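Local coordinates for protein elongin-C (Saccharomyces cerevisiae, PDB 5ZB2) that serves as the linker of a cullin-3 ubiquitin ligase that polyubiquitylates the monoubiquitylated RPO21 subunit of RNA polymerase II and takes part in global genomic repair, at residues S55-K60 / T88-E93. Residues are numbered along the deposited sequence; the frame is centred on the assembly and turned at random.
Sequences SHILEK and TEMSLE
H56 and M90 reach toward each other tip to tip, and the methyl CE of M90 comes within 3.4 Å of ND1 of H56. The sulfur lies at the edge of the imidazole, SD 5.3 Å from the ring centroid and 89° off its normal, a Met-aromatic contact. A bend at chi3 (62°) sets this methyl against ND1, a nitrogen buried here without a polar partner; NE2 bonds weakly to D54. Past the ring's other flank the carboxylate of E93 stands nearly perpendicular, OE1 4.1 Å from CE1 of H56, near enough that its charge could favour a protonated imidazole.

One residue on, I57 enters between M90 and E93. Its CD1 packs on CB of M90 at 3.9 Å, the two side chains running past each other in opposite senses, while its CG1 meets CD of E93 at 3.6 Å. E93 gets there with CG anti to the backbone N (chi1 -172°) and its chain extended. An alanine at E93 would probably uncover CG1 of I57 and deprive H56 of the nearby negative charge.

No hydrogen bond crosses the interface, and I57 continues inward onto L94 and A97. The arrangement joins the first turns of helices 55-71 and 91-101, M90 being N-cap of the latter, within the BTB/POZ fold of the SKP1 family.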
loop_
_atom_site.group_PDB
_atom_site.type_symbol
_atom_site.label_atom_id
_atom_site.label_comp_id
_atom_site.label_asym_id
_atom_site.label_seq_id
_atom_site.Cartn_x
_atom_site.Cartn_y
_atom_site.Cartn_z
ATOM N N SER B 55 14.074 36.788 -14.599
ATOM C CA SER B 55 13.769 37.415 -15.880
ATOM C C SER B 55 13.212 36.406 -16.876
ATOM O O SER B 55 12.302 36.728 -17.649
ATOM C CB SER B 55 15.028 38.082 -16.436
ATOM O OG SER B 55 15.529 39.048 -15.527
ATOM N N HIS B 56 13.744 35.183 -16.876
ATOM C CA HIS B 56 13.280 34.174 -17.823
ATOM C C HIS B 56 11.839 33.763 -17.549
ATOM O O HIS B 56 11.129 33.346 -18.472
ATOM C CB HIS B 56 14.200 32.954 -17.778
ATOM C CG HIS B 56 14.263 32.290 -16.438
ATOM N ND1 HIS B 56 13.514 31.177 -16.122
ATOM C CD2 HIS B 56 14.989 32.580 -15.332
ATOM C CE1 HIS B 56 13.775 30.811 -14.880
ATOM N NE2 HIS B 56 14.666 31.646 -14.379
ATOM N N ILE B 57 11.384 33.878 -16.299
ATOM C CA ILE B 57 10.013 33.498 -15.970
ATOM C C ILE B 57 9.031 34.524 -16.522
ATOM O O ILE B 57 8.075 34.173 -17.224
ATOM C CB ILE B 57 9.856 33.329 -14.446
ATOM C CG1 ILE B 57 10.778 32.220 -13.927
ATOM C CG2 ILE B 57 8.405 33.038 -14.075
ATOM C CD1 ILE B 57 10.501 30.834 -14.503
ATOM N N LEU B 58 9.248 35.805 -16.214
ATOM C CA LEU B 58 8.331 36.843 -16.676
ATOM C C LEU B 58 8.269 36.888 -18.195
ATOM O O LEU B 58 7.187 37.046 -18.776
ATOM C CB LEU B 58 8.747 38.203 -16.121
ATOM C CG LEU B 58 8.325 38.485 -14.679
ATOM C CD1 LEU B 58 9.152 37.674 -13.697
ATOM C CD2 LEU B 58 8.430 39.969 -14.372
ATOM N N GLU B 59 9.418 36.755 -18.861
ATOM C CA GLU B 59 9.424 36.723 -20.318
ATOM C C GLU B 59 8.503 35.635 -20.852
ATOM O O GLU B 59 7.887 35.807 -21.910
ATOM C CB GLU B 59 10.850 36.520 -20.834
ATOM C CG GLU B 59 10.952 36.411 -22.350
ATOM C CD GLU B 59 12.360 36.646 -22.861
ATOM O OE1 GLU B 59 12.654 37.779 -23.298
ATOM O OE2 GLU B 59 13.177 35.701 -22.821
ATOM N N LYS B 60 8.380 34.518 -20.130
ATOM C CA LYS B 60 7.489 33.451 -20.568
ATOM C C LYS B 60 6.042 33.749 -20.195
ATOM O O LYS B 60 5.122 33.400 -20.944
ATOM C CB LYS B 60 7.929 32.113 -19.969
ATOM C CG LYS B 60 7.555 30.900 -20.813
ATOM C CD LYS B 60 8.317 30.884 -22.134
ATOM C CE LYS B 60 7.960 29.678 -22.981
ATOM N NZ LYS B 60 8.723 29.666 -24.261
ATOM N N THR B 88 11.117 22.434 -19.517
ATOM C CA THR B 88 11.060 21.573 -18.339
ATOM C C THR B 88 11.766 22.214 -17.150
ATOM O O THR B 88 11.272 22.156 -16.018
ATOM C CB THR B 88 11.682 20.212 -18.660
ATOM O OG1 THR B 88 10.946 19.587 -19.718
ATOM C CG2 THR B 88 11.677 19.301 -17.435
ATOM N N GLU B 89 12.921 22.835 -17.388
ATOM C CA GLU B 89 13.743 23.391 -16.318
ATOM C C GLU B 89 13.086 24.558 -15.584
ATOM O O GLU B 89 13.672 25.061 -14.620
ATOM C CB GLU B 89 15.091 23.845 -16.880
ATOM C CG GLU B 89 14.980 24.876 -17.995
ATOM C CD GLU B 89 15.325 24.305 -19.357
ATOM O OE1 GLU B 89 16.371 24.699 -19.916
ATOM O OE2 GLU B 89 14.558 23.461 -19.865
ATOM N N MET B 90 11.903 25.012 -16.004
ATOM C CA MET B 90 11.214 26.106 -15.325
ATOM C C MET B 90 9.734 25.804 -15.114
ATOM O O MET B 90 8.940 26.730 -14.910
ATOM C CB MET B 90 11.374 27.409 -16.113
ATOM C CG MET B 90 10.671 27.406 -17.463
ATOM S SD MET B 90 10.851 28.959 -18.366
ATOM C CE MET B 90 12.628 29.034 -18.590
ATOM N N SER B 91 9.346 24.528 -15.152
ATOM C CA SER B 91 7.931 24.183 -15.042
ATOM C C SER B 91 7.389 24.486 -13.649
ATOM O O SER B 91 6.278 25.008 -13.512
ATOM C CB SER B 91 7.718 22.712 -15.398
ATOM O OG SER B 91 8.557 21.868 -14.631
ATOM N N LEU B 92 8.156 24.173 -12.602
ATOM C CA LEU B 92 7.684 24.425 -11.244
ATOM C C LEU B 92 7.550 25.920 -10.980
ATOM O O LEU B 92 6.478 26.402 -10.596
ATOM C CB LEU B 92 8.626 23.781 -10.224
ATOM C CG LEU B 92 8.501 22.269 -10.017
ATOM C CD1 LEU B 92 9.540 21.784 -9.015
ATOM C CD2 LEU B 92 7.104 21.878 -9.552
ATOM N N GLU B 93 8.632 26.675 -11.181
ATOM C CA GLU B 93 8.593 28.106 -10.895
ATOM C C GLU B 93 7.542 28.807 -11.747
ATOM O O GLU B 93 6.861 29.725 -11.273
ATOM C CB GLU B 93 9.971 28.726 -11.120
ATOM C CG GLU B 93 10.073 30.173 -10.659
ATOM C CD GLU B 93 11.491 30.710 -10.715
ATOM O OE1 GLU B 93 12.409 29.942 -11.076
ATOM O OE2 GLU B 93 11.688 31.903 -10.397
#